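Local atomic coordinates of outer membrane protein (Bartonella henselae, PDB entry 2FI9), a protein that is of unknown function, is named an outer membrane protein, and belongs to the DUF498/DUF598 family. Residues P52-L63 with L81-L91. Residues are numbered along the deposited sequence; the frame is centred on the assembly and turned at random.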
ATOM      1  N   PRO A  52      11.182   4.649   3.008  1.00 34.19           N
ATOM      2  CA  PRO A  52       9.907   5.035   2.415  1.00 35.21           C
ATOM      3  C   PRO A  52       9.782   4.838   0.899  1.00 35.90           C
ATOM      4  O   PRO A  52       8.663   4.878   0.383  1.00 36.37           O
ATOM      5  CB  PRO A  52       9.794   6.511   2.786  1.00 34.99           C
ATOM      6  CG  PRO A  52      11.182   6.958   2.952  1.00 35.46           C
ATOM      7  CD  PRO A  52      11.935   5.814   3.507  1.00 33.97           C
ATOM      8  N   VAL A  53      10.893   4.620   0.201  1.00 36.35           N
ATOM      9  CA  VAL A  53      10.835   4.383  -1.246  1.00 37.18           C
ATOM     10  C   VAL A  53      10.758   2.878  -1.504  1.00 37.53           C
ATOM     11  O   VAL A  53      11.667   2.141  -1.126  1.00 37.71           O
ATOM     12  CB  VAL A  53      12.068   4.927  -2.009  1.00 37.20           C
ATOM     13  CG1 VAL A  53      11.849   4.770  -3.501  1.00 36.66           C
ATOM     14  CG2 VAL A  53      12.368   6.396  -1.668  1.00 38.85           C
ATOM     15  N   PRO A  54       9.671   2.415  -2.147  1.00 37.73           N
ATOM     16  CA  PRO A  54       9.507   0.989  -2.344  1.00 37.20           C
ATOM     17  C   PRO A  54      10.519   0.416  -3.325  1.00 37.10           C
ATOM     18  O   PRO A  54      11.010   1.132  -4.210  1.00 36.06           O
ATOM     19  CB  PRO A  54       8.092   0.863  -2.916  1.00 37.66           C
ATOM     20  CG  PRO A  54       7.755   2.156  -3.445  1.00 38.51           C
ATOM     21  CD  PRO A  54       8.572   3.197  -2.742  1.00 38.06           C
ATOM     22  N   THR A  55      10.834  -0.861  -3.134  1.00 36.72           N
ATOM     23  CA  THR A  55      11.711  -1.593  -4.025  1.00 37.41           C
ATOM     24  C   THR A  55      10.865  -2.514  -4.904  1.00 37.63           C
ATOM     25  O   THR A  55       9.648  -2.638  -4.709  1.00 36.49           O
ATOM     26  CB  THR A  55      12.724  -2.447  -3.237  1.00 37.68           C
ATOM     27  OG1 THR A  55      12.027  -3.491  -2.552  1.00 37.92           O
ATOM     28  CG2 THR A  55      13.471  -1.598  -2.221  1.00 38.22           C
ATOM     29  N   GLN A  56      11.513  -3.153  -5.876  1.00 37.99           N
ATOM     30  CA  GLN A  56      10.847  -4.141  -6.719  1.00 38.95           C
ATOM     31  C   GLN A  56      10.237  -5.274  -5.887  1.00 38.84           C
ATOM     32  O   GLN A  56       9.081  -5.644  -6.101  1.00 39.33           O
ATOM     33  CB  GLN A  56      11.813  -4.638  -7.803  1.00 39.24           C
ATOM     34  CG  GLN A  56      12.260  -3.472  -8.712  1.00 40.20           C
ATOM     35  CD  GLN A  56      13.420  -3.788  -9.646  1.00 40.34           C
ATOM     36  OE1 GLN A  56      13.602  -4.931 -10.079  1.00 43.34           O
ATOM     37  NE2 GLN A  56      14.195  -2.756  -9.984  1.00 41.48           N
ATOM     38  N   GLU A  57      10.987  -5.789  -4.912  1.00 38.84           N
ATOM     39  CA  GLU A  57      10.466  -6.774  -3.953  1.00 39.03           C
ATOM     40  C   GLU A  57       9.222  -6.293  -3.204  1.00 37.77           C
ATOM     41  O   GLU A  57       8.238  -7.037  -3.045  1.00 37.89           O
ATOM     42  CB  GLU A  57      11.522  -7.100  -2.911  1.00 39.76           C
ATOM     43  CG  GLU A  57      12.358  -8.313  -3.214  1.00 43.73           C
ATOM     44  CD  GLU A  57      12.901  -8.954  -1.939  1.00 48.46           C
ATOM     45  OE1 GLU A  57      13.799  -9.821  -2.050  1.00 50.70           O
ATOM     46  OE2 GLU A  57      12.438  -8.589  -0.828  1.00 49.45           O
ATOM     47  N   ASP A  58       9.271  -5.058  -2.722  1.00 36.38           N
ATOM     48  CA  ASP A  58       8.151  -4.489  -1.982  1.00 35.81           C
ATOM     49  C   ASP A  58       6.820  -4.629  -2.703  1.00 35.75           C
ATOM     50  O   ASP A  58       5.779  -4.827  -2.059  1.00 35.30           O
ATOM     51  CB  ASP A  58       8.402  -3.020  -1.653  1.00 35.48           C
ATOM     52  CG  ASP A  58       9.471  -2.844  -0.616  1.00 36.33           C
ATOM     53  OD1 ASP A  58       9.802  -3.834   0.068  1.00 37.86           O
ATOM     54  OD2 ASP A  58       9.993  -1.725  -0.481  1.00 38.05           O
ATOM     55  N   ILE A  59       6.855  -4.506  -4.028  1.00 35.08           N
ATOM     56  CA  ILE A  59       5.624  -4.482  -4.813  1.00 35.34           C
ATOM     57  C   ILE A  59       5.333  -5.824  -5.516  1.00 34.83           C
ATOM     58  O   ILE A  59       4.354  -5.952  -6.253  1.00 34.56           O
ATOM     59  CB  ILE A  59       5.604  -3.300  -5.838  1.00 35.00           C
ATOM     60  CG1 ILE A  59       6.675  -3.488  -6.924  1.00 34.87           C
ATOM     61  CG2 ILE A  59       5.769  -1.953  -5.121  1.00 35.74           C
ATOM     62  CD1 ILE A  59       6.359  -2.753  -8.227  1.00 34.66           C
ATOM     63  N   SER A  60       6.179  -6.814  -5.266  1.00 34.47           N
ATOM     64  CA  SER A  60       6.052  -8.120  -5.913  1.00 34.49           C
ATOM     65  C   SER A  60       4.670  -8.774  -5.745  1.00 34.23           C
ATOM     66  O   SER A  60       4.157  -9.369  -6.683  1.00 32.99           O
ATOM     67  CB  SER A  60       7.154  -9.071  -5.434  1.00 34.85           C
ATOM     68  OG  SER A  60       7.117  -9.212  -4.026  1.00 36.32           O
ATOM     69  N   ARG A  61       4.053  -8.636  -4.570  1.00 33.97           N
ATOM     70  CA  ARG A  61       2.721  -9.214  -4.364  1.00 34.70           C
ATOM     71  C   ARG A  61       1.647  -8.491  -5.176  1.00 34.66           C
ATOM     72  O   ARG A  61       0.666  -9.120  -5.629  1.00 34.53           O
ATOM     73  CB  ARG A  61       2.342  -9.225  -2.887  1.00 34.77           C
ATOM     74  CG  ARG A  61       2.892 -10.405  -2.115  1.00 36.66           C
ATOM     75  CD  ARG A  61       2.318 -10.404  -0.699  1.00 36.19           C
ATOM     76  NE  ARG A  61       2.848 -11.484   0.132  1.00 39.50           N
ATOM     77  CZ  ARG A  61       2.368 -12.730   0.163  1.00 40.27           C
ATOM     78  NH1 ARG A  61       1.339 -13.092  -0.602  1.00 41.64           N
ATOM     79  NH2 ARG A  61       2.914 -13.628   0.973  1.00 39.80           N
ATOM     80  N   VAL A  62       1.833  -7.178  -5.343  1.00 34.00           N
ATOM     81  CA  VAL A  62       0.942  -6.366  -6.162  1.00 33.59           C
ATOM     82  C   VAL A  62       1.023  -6.818  -7.616  1.00 33.76           C
ATOM     83  O   VAL A  62      -0.004  -7.053  -8.253  1.00 33.44           O
ATOM     84  CB  VAL A  62       1.270  -4.864  -6.052  1.00 33.53           C
ATOM     85  CG1 VAL A  62       0.491  -4.050  -7.080  1.00 32.62           C
ATOM     86  CG2 VAL A  62       0.954  -4.377  -4.680  1.00 33.38           C
ATOM     87  N   LEU A  63       2.239  -6.957  -8.132  1.00 33.55           N
ATOM     88  CA  LEU A  63       2.417  -7.377  -9.509  1.00 34.51           C
ATOM     89  C   LEU A  63       1.758  -8.751  -9.711  1.00 34.89           C
ATOM     90  O   LEU A  63       1.060  -8.988 -10.701  1.00 35.16           O
ATOM     91  CB  LEU A  63       3.910  -7.410  -9.873  1.00 34.07           C
ATOM     92  CG  LEU A  63       4.600  -6.026  -9.823  1.00 35.55           C
ATOM     93  CD1 LEU A  63       6.091  -6.158 -10.083  1.00 36.01           C
ATOM     94  CD2 LEU A  63       3.987  -5.032 -10.819  1.00 34.29           C
ATOM     95  N   LEU A  81       7.131  11.131  -2.041  1.00 32.80           N
ATOM     96  CA  LEU A  81       8.356  10.816  -2.786  1.00 32.86           C
ATOM     97  C   LEU A  81       8.023  10.237  -4.153  1.00 33.11           C
ATOM     98  O   LEU A  81       6.991   9.604  -4.321  1.00 32.96           O
ATOM     99  CB  LEU A  81       9.196   9.802  -2.006  1.00 32.29           C
ATOM    100  CG  LEU A  81       9.574  10.157  -0.576  1.00 32.38           C
ATOM    101  CD1 LEU A  81      10.495   9.082   0.020  1.00 32.64           C
ATOM    102  CD2 LEU A  81      10.231  11.545  -0.505  1.00 29.71           C
ATOM    103  N   ARG A  82       8.900  10.466  -5.129  1.00 34.11           N
ATOM    104  CA  ARG A  82       8.725   9.942  -6.487  1.00 34.46           C
ATOM    105  C   ARG A  82       8.863   8.445  -6.554  1.00 34.18           C
ATOM    106  O   ARG A  82       9.669   7.852  -5.848  1.00 33.96           O
ATOM    107  CB  ARG A  82       9.763  10.575  -7.433  1.00 34.75           C
ATOM    108  CG  ARG A  82       9.599  12.075  -7.605  1.00 40.46           C
ATOM    109  CD  ARG A  82       8.345  12.476  -8.411  1.00 46.19           C
ATOM    110  NE  ARG A  82       7.991  11.519  -9.468  1.00 49.72           N
ATOM    111  CZ  ARG A  82       8.704  11.279 -10.567  1.00 48.42           C
ATOM    112  NH1 ARG A  82       9.848  11.919 -10.793  1.00 50.36           N
ATOM    113  NH2 ARG A  82       8.265  10.383 -11.441  1.00 49.00           N
ATOM    114  N   LEU A  83       8.067   7.836  -7.418  1.00 34.58           N
ATOM    115  CA  LEU A  83       8.160   6.415  -7.676  1.00 35.26           C
ATOM    116  C   LEU A  83       9.366   6.202  -8.600  1.00 34.75           C
ATOM    117  O   LEU A  83       9.478   6.872  -9.623  1.00 35.51           O
ATOM    118  CB  LEU A  83       6.881   5.937  -8.352  1.00 35.12           C
ATOM    119  CG  LEU A  83       6.687   4.440  -8.508  1.00 35.91           C
ATOM    120  CD1 LEU A  83       6.734   3.764  -7.149  1.00 38.55           C
ATOM    121  CD2 LEU A  83       5.351   4.193  -9.197  1.00 36.00           C
ATOM    122  N   PRO A  84      10.300   5.311  -8.211  1.00 34.15           N
ATOM    123  CA  PRO A  84      11.489   5.058  -9.023  1.00 33.68           C
ATOM    124  C   PRO A  84      11.112   4.536 -10.408  1.00 32.76           C
ATOM    125  O   PRO A  84      10.095   3.849 -10.566  1.00 33.05           O
ATOM    126  CB  PRO A  84      12.242   3.977  -8.238  1.00 33.41           C
ATOM    127  CG  PRO A  84      11.684   4.025  -6.844  1.00 34.19           C
ATOM    128  CD  PRO A  84      10.288   4.522  -6.961  1.00 34.44           C
ATOM    129  N   GLU A  85      11.946   4.853 -11.383  1.00 32.35           N
ATOM    130  CA  GLU A  85      11.747   4.507 -12.791  1.00 31.62           C
ATOM    131  C   GLU A  85      11.432   3.010 -12.996  1.00 31.82           C
ATOM    132  O   GLU A  85      10.504   2.647 -13.719  1.00 31.07           O
ATOM    133  CB  GLU A  85      12.997   4.929 -13.578  1.00 32.26           C
ATOM    134  CG  GLU A  85      12.984   4.620 -15.069  1.00 31.68           C
ATOM    135  CD  GLU A  85      14.206   5.171 -15.794  1.00 32.58           C
ATOM    136  OE1 GLU A  85      15.075   5.797 -15.148  1.00 30.95           O
ATOM    137  OE2 GLU A  85      14.310   4.983 -17.022  1.00 30.90           O
ATOM    138  N   GLU A  86      12.224   2.159 -12.356  1.00 31.92           N
ATOM    139  CA  GLU A  86      12.090   0.711 -12.436  1.00 32.85           C
ATOM    140  C   GLU A  86      10.692   0.228 -12.029  1.00 32.03           C
ATOM    141  O   GLU A  86      10.119  -0.652 -12.669  1.00 31.91           O
ATOM    142  CB  GLU A  86      13.145   0.056 -11.540  1.00 33.62           C
ATOM    143  CG  GLU A  86      14.589   0.311 -11.973  1.00 36.05           C
ATOM    144  CD  GLU A  86      15.186   1.667 -11.516  1.00 40.24           C
ATOM    145  OE1 GLU A  86      14.487   2.557 -10.967  1.00 38.64           O
ATOM    146  OE2 GLU A  86      16.406   1.842 -11.732  1.00 44.46           O
ATOM    147  N   LEU A  87      10.146   0.819 -10.973  1.00 31.78           N
ATOM    148  CA  LEU A  87       8.823   0.461 -10.476  1.00 31.56           C
ATOM    149  C   LEU A  87       7.713   0.997 -11.373  1.00 30.87           C
ATOM    150  O   LEU A  87       6.685   0.354 -11.536  1.00 30.49           O
ATOM    151  CB  LEU A  87       8.645   0.983  -9.044  1.00 31.40           C
ATOM    152  CG  LEU A  87       9.193   0.055  -7.952  1.00 33.84           C
ATOM    153  CD1 LEU A  87      10.702  -0.043  -7.922  1.00 35.31           C
ATOM    154  CD2 LEU A  87       8.662   0.483  -6.586  1.00 36.16           C
ATOM    155  N   ARG A  88       7.920   2.189 -11.933  1.00 30.78           N
ATOM    156  CA  ARG A  88       6.947   2.783 -12.849  1.00 30.85           C
ATOM    157  C   ARG A  88       6.746   1.877 -14.060  1.00 30.02           C
ATOM    158  O   ARG A  88       5.608   1.612 -14.447  1.00 29.95           O
ATOM    159  CB  ARG A  88       7.376   4.202 -13.275  1.00 30.67           C
ATOM    160  CG  ARG A  88       7.407   5.209 -12.100  1.00 29.92           C
ATOM    161  CD  ARG A  88       7.515   6.650 -12.548  1.00 33.36           C
ATOM    162  NE  ARG A  88       8.587   6.892 -13.505  1.00 35.11           N
ATOM    163  CZ  ARG A  88       9.762   7.453 -13.210  1.00 40.19           C
ATOM    164  NH1 ARG A  88      10.037   7.842 -11.961  1.00 41.29           N
ATOM    165  NH2 ARG A  88      10.673   7.640 -14.168  1.00 37.31           N
ATOM    166  N   VAL A  89       7.855   1.385 -14.625  1.00 29.15           N
ATOM    167  CA  VAL A  89       7.832   0.402 -15.718  1.00 29.59           C
ATOM    168  C   VAL A  89       7.080  -0.888 -15.356  1.00 29.92           C
ATOM    169  O   VAL A  89       6.171  -1.295 -16.079  1.00 30.39           O
ATOM    170  CB  VAL A  89       9.267   0.075 -16.210  1.00 29.79           C
ATOM    171  CG1 VAL A  89       9.263  -1.001 -17.294  1.00 30.22           C
ATOM    172  CG2 VAL A  89       9.918   1.345 -16.756  1.00 28.47           C
ATOM    173  N   LEU A  90       7.472  -1.536 -14.264  1.00 29.63           N
ATOM    174  CA  LEU A  90       6.822  -2.787 -13.835  1.00 29.98           C
ATOM    175  C   LEU A  90       5.310  -2.622 -13.643  1.00 29.46           C
ATOM    176  O   LEU A  90       4.517  -3.457 -14.106  1.00 29.58           O
ATOM    177  CB  LEU A  90       7.460  -3.284 -12.540  1.00 30.62           C
ATOM    178  CG  LEU A  90       8.915  -3.762 -12.610  1.00 32.25           C
ATOM    179  CD1 LEU A  90       9.525  -3.748 -11.213  1.00 34.10           C
ATOM    180  CD2 LEU A  90       9.009  -5.130 -13.231  1.00 33.23           C
ATOM    181  N   LEU A  91       4.909  -1.555 -12.955  1.00 29.32           N
ATOM    182  CA  LEU A  91       3.480  -1.293 -12.717  1.00 29.08           C
ATOM    183  C   LEU A  91       2.745  -1.025 -14.036  1.00 30.25           C
ATOM    184  O   LEU A  91       1.643  -1.546 -14.282  1.00 29.37           O
ATOM    185  CB  LEU A  91       3.303  -0.153 -11.723  1.00 29.42           C
ATOM    186  CG  LEU A  91       3.688  -0.557 -10.294  1.00 28.37           C
ATOM    187  CD1 LEU A  91       3.946   0.671  -9.398  1.00 27.92           C
ATOM    188  CD2 LEU A  91       2.635  -1.562  -9.688  1.00 27.96           C
TER
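Leu87 packs against Pro54, Gln56 and Ile59 and buries the largest area of any residue where 52-63 meets 81-91 (75 Å²); its two methyls divide the work. CD2 lies against the Pro54 ring, 3.7 Å from CG, and 3.4 Å from the Pro54 carbonyl O. CD1 instead touches the backbone N and CG of Gln56. Gln56 runs extended beyond CG, which lets one side chain span two helical positions: it crosses the Leu90 side chain at about a right angle, its CG against Leu90 CD1, while NE2 reaches the aliphatic part of Glu86, 3.4 Å from CB. In Ile59, chi1 of 66° sets CG1 between the backbone N and carbonyl carbon, carrying CD1 between Leu87 and Leu91, 4.0 Å from each CG. Further along, Leu63 spreads its methyls over Leu90 and Leu91, CD1 against Leu90 CB and CD2 3.9 Å from Leu91 CD2. At the other end the fit is tighter, for Val53 CG1 and Pro84 CG approach to 3.4 Å, and Val53 CG2 shares Leu81 CD1 with Pro52. Pro84 occupies the N-cap position of helix 85-93, and Thr55 forms an ST motif with the backbone N of Asp58, whose carboxylate OD2 accepts from Thr55 N in return. Beneath, Pro54 and Leu83 rest on Ile74, and Val62 and Leu91 on Leu72. Two loop-and-helix segments thus pack over one face of a mixed beta-sheet, the layered build of an alpha/beta fold.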